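Local coordinates for protein Ent-copalyl diphosphate synthase (PDB 5BP8) that belongs to the terpene cyclase-like proteins related to squalene-hopene cyclases, with a mainly alpha-helical fold of helical barrel domains, at residues W24-S30 with V253-I259; T34-V38 with R50-L54. All blocks are in the same frame, centred on the assembly; numbering follows the deposited sequence.

Contact 1: residues W24-S30 with V253-I259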
loop_
_atom_site.group_PDB
_atom_site.type_symbol
_atom_site.label_atom_id
_atom_site.label_comp_id
_atom_site.label_asym_id
_atom_site.label_seq_id
_atom_site.Cartn_x
_atom_site.Cartn_y
_atom_site.Cartn_z
ATOM N N TRP A 24 0.680 -11.428 10.860
ATOM C CA TRP A 24 1.317 -10.764 9.713
ATOM C C TRP A 24 0.453 -9.637 9.136
ATOM O O TRP A 24 0.968 -8.679 8.586
ATOM C CB TRP A 24 1.547 -11.764 8.599
ATOM C CG TRP A 24 2.504 -12.897 8.906
ATOM C CD1 TRP A 24 2.256 -14.032 9.648
ATOM C CD2 TRP A 24 3.861 -12.988 8.477
ATOM N NE1 TRP A 24 3.385 -14.836 9.673
ATOM C CE2 TRP A 24 4.381 -14.218 8.951
ATOM C CE3 TRP A 24 4.677 -12.173 7.692
ATOM C CZ2 TRP A 24 5.681 -14.624 8.682
ATOM C CZ3 TRP A 24 5.941 -12.570 7.421
ATOM C CH2 TRP A 24 6.449 -13.795 7.899
ATOM N N GLY A 25 -0.861 -9.805 9.182
ATOM C CA GLY A 25 -1.758 -9.029 8.354
ATOM C C GLY A 25 -1.753 -9.629 6.956
ATOM O O GLY A 25 -0.832 -10.380 6.599
ATOM N N LEU A 26 -2.783 -9.334 6.175
ATOM C CA LEU A 26 -2.922 -9.929 4.842
ATOM C C LEU A 26 -2.768 -8.887 3.741
ATOM O O LEU A 26 -3.570 -7.933 3.620
ATOM C CB LEU A 26 -4.251 -10.683 4.695
ATOM C CG LEU A 26 -4.562 -11.289 3.325
ATOM C CD1 LEU A 26 -3.477 -12.265 2.879
ATOM C CD2 LEU A 26 -5.933 -11.989 3.366
ATOM N N VAL A 27 -1.709 -9.063 2.955
ATOM C CA VAL A 27 -1.465 -8.288 1.739
ATOM C C VAL A 27 -1.349 -9.273 0.605
ATOM O O VAL A 27 -0.523 -10.204 0.687
ATOM C CB VAL A 27 -0.192 -7.394 1.822
ATOM C CG1 VAL A 27 0.023 -6.664 0.482
ATOM C CG2 VAL A 27 -0.312 -6.360 2.938
ATOM N N ALA A 28 -2.146 -9.090 -0.446
ATOM C CA ALA A 28 -2.129 -10.025 -1.585
ATOM C C ALA A 28 -0.817 -9.889 -2.343
ATOM O O ALA A 28 -0.209 -8.815 -2.349
ATOM C CB ALA A 28 -3.286 -9.742 -2.528
ATOM N N PRO A 29 -0.376 -10.970 -2.999
ATOM C CA PRO A 29 0.815 -10.811 -3.840
ATOM C C PRO A 29 0.617 -9.811 -4.946
ATOM O O PRO A 29 -0.515 -9.525 -5.353
ATOM C CB PRO A 29 1.040 -12.216 -4.442
ATOM C CG PRO A 29 0.242 -13.162 -3.593
ATOM C CD PRO A 29 -0.817 -12.369 -2.875
ATOM N N SER A 30 1.721 -9.243 -5.404
ATOM C CA SER A 30 1.707 -8.494 -6.636
ATOM C C SER A 30 2.943 -8.798 -7.451
ATOM O O SER A 30 3.833 -9.557 -7.036
ATOM C CB SER A 30 1.562 -6.976 -6.393
ATOM O OG SER A 30 2.676 -6.469 -5.689
ATOM N N VAL A 253 4.543 -13.232 -3.916
ATOM C CA VAL A 253 4.710 -12.512 -2.653
ATOM C C VAL A 253 4.183 -11.078 -2.789
ATOM O O VAL A 253 4.197 -10.516 -3.896
ATOM C CB VAL A 253 6.178 -12.507 -2.216
ATOM C CG1 VAL A 253 6.658 -13.934 -1.913
ATOM C CG2 VAL A 253 7.065 -11.880 -3.279
ATOM N N PRO A 254 3.726 -10.498 -1.673
ATOM C CA PRO A 254 3.400 -9.080 -1.610
ATOM C C PRO A 254 4.687 -8.243 -1.508
ATOM O O PRO A 254 5.764 -8.780 -1.232
ATOM C CB PRO A 254 2.633 -8.977 -0.312
ATOM C CG PRO A 254 3.300 -9.992 0.569
ATOM C CD PRO A 254 3.525 -11.149 -0.363
ATOM N N SER A 255 4.567 -6.934 -1.673
ATOM C CA SER A 255 5.719 -6.025 -1.584
ATOM C C SER A 255 5.974 -5.501 -0.159
ATOM O O SER A 255 7.021 -4.909 0.123
ATOM C CB SER A 255 5.533 -4.852 -2.551
ATOM O OG SER A 255 4.497 -3.967 -2.119
ATOM N N ILE A 256 4.990 -5.700 0.718
ATOM C CA ILE A 256 5.073 -5.273 2.103
ATOM C C ILE A 256 4.394 -6.315 2.970
ATOM O O ILE A 256 3.240 -6.697 2.705
ATOM C CB ILE A 256 4.487 -3.845 2.311
ATOM C CG1 ILE A 256 4.652 -3.404 3.766
ATOM C CG2 ILE A 256 3.054 -3.754 1.846
ATOM C CD1 ILE A 256 4.337 -1.933 3.989
ATOM N N THR A 257 5.158 -6.857 3.920
ATOM C CA THR A 257 4.641 -7.822 4.893
ATOM C C THR A 257 5.661 -7.970 6.007
ATOM O O THR A 257 6.851 -8.028 5.743
ATOM C CB THR A 257 4.292 -9.178 4.261
ATOM O OG1 THR A 257 3.640 -10.017 5.232
ATOM C CG2 THR A 257 5.535 -9.872 3.681
ATOM N N PRO A 258 5.208 -7.960 7.274
ATOM C CA PRO A 258 3.860 -7.758 7.774
ATOM C C PRO A 258 3.390 -6.310 7.664
ATOM O O PRO A 258 4.199 -5.389 7.411
ATOM C CB PRO A 258 3.959 -8.121 9.283
ATOM C CG PRO A 258 5.379 -8.367 9.571
ATOM C CD PRO A 258 6.211 -8.130 8.351
ATOM N N ILE A 259 2.098 -6.139 7.884
ATOM C CA ILE A 259 1.448 -4.833 8.026
ATOM C C ILE A 259 0.591 -4.788 9.313
ATOM O O ILE A 259 -0.408 -4.076 9.398
ATOM C CB ILE A 259 0.558 -4.502 6.816
ATOM C CG1 ILE A 259 -0.532 -5.562 6.584
ATOM C CG2 ILE A 259 1.397 -4.284 5.574
ATOM C CD1 ILE A 259 -1.680 -5.021 5.772
HETATM O O HOH W 1 1.261 -8.810 5.369
HETATM O O HOH W 2 1.905 -6.382 -2.913
HETATM O O HOH W 3 4.922 -7.702 -4.924
#

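Contact 2: residues T34-V38 with R50-L54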
loop_
_atom_site.group_PDB
_atom_site.type_symbol
_atom_site.label_atom_id
_atom_site.label_comp_id
_atom_site.label_asym_id
_atom_site.label_seq_id
_atom_site.Cartn_x
_atom_site.Cartn_y
_atom_site.Cartn_z
ATOM N N THR A 34 7.345 -10.261 -6.564
ATOM C CA THR A 34 7.417 -11.607 -7.093
ATOM C C THR A 34 8.542 -11.684 -8.133
ATOM O O THR A 34 9.378 -12.639 -8.122
ATOM C CB THR A 34 6.044 -12.019 -7.694
ATOM O OG1 THR A 34 5.048 -12.018 -6.666
ATOM C CG2 THR A 34 6.125 -13.375 -8.302
ATOM N N ALA A 35 8.581 -10.687 -9.020
ATOM C CA ALA A 35 9.659 -10.577 -9.994
ATOM C C ALA A 35 11.032 -10.331 -9.326
ATOM O O ALA A 35 12.046 -10.943 -9.721
ATOM C CB ALA A 35 9.352 -9.489 -11.003
ATOM N N ARG A 36 11.074 -9.459 -8.317
ATOM C CA ARG A 36 12.323 -9.244 -7.598
ATOM C C ARG A 36 12.880 -10.573 -7.037
ATOM O O ARG A 36 14.103 -10.795 -7.109
ATOM C CB ARG A 36 12.209 -8.200 -6.490
ATOM C CG ARG A 36 12.027 -6.744 -6.953
ATOM C CD ARG A 36 13.150 -6.201 -7.847
ATOM N NE ARG A 36 12.953 -6.664 -9.213
ATOM C CZ ARG A 36 13.905 -7.100 -10.025
ATOM N NH1 ARG A 36 13.556 -7.599 -11.217
ATOM N NH2 ARG A 36 15.192 -7.015 -9.694
ATOM N N LEU A 37 12.020 -11.440 -6.487
ATOM C CA LEU A 37 12.511 -12.708 -5.967
ATOM C C LEU A 37 13.020 -13.630 -7.038
ATOM O O LEU A 37 13.997 -14.379 -6.813
ATOM C CB LEU A 37 11.469 -13.389 -5.070
ATOM C CG LEU A 37 11.131 -12.659 -3.761
ATOM C CD1 LEU A 37 10.256 -13.541 -2.884
ATOM C CD2 LEU A 37 12.376 -12.225 -3.018
ATOM N N VAL A 38 12.356 -13.633 -8.202
ATOM C CA VAL A 38 12.838 -14.389 -9.352
ATOM C C VAL A 38 14.241 -13.924 -9.719
ATOM O O VAL A 38 15.144 -14.741 -10.008
ATOM C CB VAL A 38 11.893 -14.247 -10.571
ATOM C CG1 VAL A 38 12.547 -14.775 -11.825
ATOM C CG2 VAL A 38 10.587 -14.981 -10.320
ATOM N N ARG A 50 6.633 -18.655 -9.161
ATOM C CA ARG A 50 6.744 -17.206 -9.365
ATOM C C ARG A 50 6.897 -16.881 -10.839
ATOM O O ARG A 50 6.295 -15.942 -11.334
ATOM C CB ARG A 50 7.889 -16.614 -8.541
ATOM C CG ARG A 50 7.573 -16.595 -7.045
ATOM C CD ARG A 50 8.590 -15.784 -6.231
ATOM N NE ARG A 50 9.796 -16.581 -5.990
ATOM C CZ ARG A 50 9.911 -17.558 -5.081
ATOM N NH1 ARG A 50 11.061 -18.254 -5.009
ATOM N NH2 ARG A 50 8.914 -17.872 -4.260
ATOM N N LEU A 51 7.674 -17.678 -11.565
ATOM C CA LEU A 51 7.756 -17.518 -13.010
ATOM C C LEU A 51 6.399 -17.716 -13.654
ATOM O O LEU A 51 6.000 -16.931 -14.534
ATOM C CB LEU A 51 8.790 -18.502 -13.610
ATOM C CG LEU A 51 10.242 -18.156 -13.320
ATOM C CD1 LEU A 51 11.172 -19.337 -13.592
ATOM C CD2 LEU A 51 10.656 -16.949 -14.144
ATOM N N GLY A 52 5.651 -18.722 -13.178
ATOM C CA GLY A 52 4.304 -18.978 -13.655
ATOM C C GLY A 52 3.390 -17.797 -13.429
ATOM O O GLY A 52 2.612 -17.424 -14.309
ATOM N N TYR A 53 3.500 -17.197 -12.255
ATOM C CA TYR A 53 2.688 -16.033 -11.904
ATOM C C TYR A 53 2.960 -14.884 -12.831
ATOM O O TYR A 53 2.006 -14.168 -13.254
ATOM C CB TYR A 53 2.947 -15.683 -10.448
ATOM C CG TYR A 53 2.249 -14.459 -9.926
ATOM C CD1 TYR A 53 0.980 -14.541 -9.342
ATOM C CD2 TYR A 53 2.862 -13.241 -9.974
ATOM C CE1 TYR A 53 0.340 -13.406 -8.831
ATOM C CE2 TYR A 53 2.225 -12.108 -9.437
ATOM C CZ TYR A 53 0.968 -12.214 -8.882
ATOM O OH TYR A 53 0.331 -11.089 -8.385
ATOM N N LEU A 54 4.242 -14.627 -13.098
ATOM C CA LEU A 54 4.611 -13.578 -14.036
ATOM C C LEU A 54 4.000 -13.845 -15.414
ATOM O O LEU A 54 3.435 -12.949 -16.013
ATOM C CB LEU A 54 6.124 -13.417 -14.157
ATOM C CG LEU A 54 6.845 -12.955 -12.878
ATOM C CD1 LEU A 54 8.337 -12.833 -13.122
ATOM C CD2 LEU A 54 6.282 -11.636 -12.349
HETATM O O HOH W 4 12.486 -16.826 -7.006
#

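Contact 1: residues W24-S30 with V253-I259
V27 and I259 meet in the tightest part of this contact between two loops: CG2 of V27 lies 3.4 Å from CD1 of I259, closer than usual van der Waals contact. CG1 of V27, anti to the backbone N (chi1 177°), rests on CB of P254 at 3.6 Å. O of I256, 3.6 Å from CG2 of V27, is buried here with no polar partner. G25 packs its CA against CG1 of I259. At one end N of I259 donates to O of W24 (2.9 Å), almost straight on to the carbonyl, while OG1 of T257 approaches CE3 of W24 at the indole edge, near the ring plane (3.4 Å). Water 1 bridges OG1 of T257 (2.7 Å) and O of G25. The cis peptide before P258 lies beside this ring. The S30 end is looser and wetter: N of S30 reaches O of V253 (3.2 Å) from above the carbonyl plane, and two waters bind OG of S30, one bridging to N of S255, the other to O of V253. OG of S30 also bonds with D499, and OG of S255 with D497. W24 and P29 touch helix 237-249, L26 and A28 helix 504-518, and V253 helix 31-40.

Contact 2: residues T34-V38 with R50-L54
The guanidinium of R50 and the ring of Y53 are the flat groups between these two helices. Water 4 sits in the plane of the guanidinium at its edge, 2.8 Å from NH1 of R50, and the backbone N of V38 also lies at that edge; CB of L37 approaches obliquely, 3.7 Å from NE of R50. The methyl of T34 meets the Y53 ring from an oblique position, CG2 of T34 3.7 Å from CD2 of Y53, the two side chains crossing at about a right angle. This is helix-helix packing in a mainly helical fold: the segments of helices 31-40 and 47-57 run at 133° to one another, nearer antiparallel than parallel, with axes 9.5 Å apart.

Apolar branches fill the space between them. T34 turns CG2 anti to its own N, which brings the methyl on to the aliphatic part of R50 as well as the tyrosine, while OG1 bonds with O of S30 and N of V253. V38 uses both methyls: CG2 lies on CB of R50 (3.6 Å), and CG1 meets CD2 of L51 (3.7 Å). The methyls of L54 reach A35, with CD2 of L54 4.0 Å from CB of A35, whose side chain also touches helix 72-86.

R50 therefore packs through its methylenes and bonds through its end. The chain bends at chi3 (-80°), and NH2 donates to O of G251 and O of D45, which limits rotation of the group. Water 4, which accepts from NH1 of R50, gives a weak bond to O of L37 at 2.9 Å.

In the fold
Contacts 1 and 2 adjoin, with centres about 15 Å apart, and the 34-38 and 50-54 pair falls within the span of chain between the two segments of contact 1. T34 joins them through a probable hydrogen bond, N of V253 to OG1 of T34 (3.0 Å). Y53 makes a second junction by packing, its OH 3.4 Å from CA of S30, and CG2 of V253 touches CD1 of L37 at 3.6 Å. Contact 1 lies about 9 Å from the centre of the chain and contact 2 about 19 Å. A bound sulfate ion, probably from the crystallisation liquor, is about 5 Å from the R50 side chain.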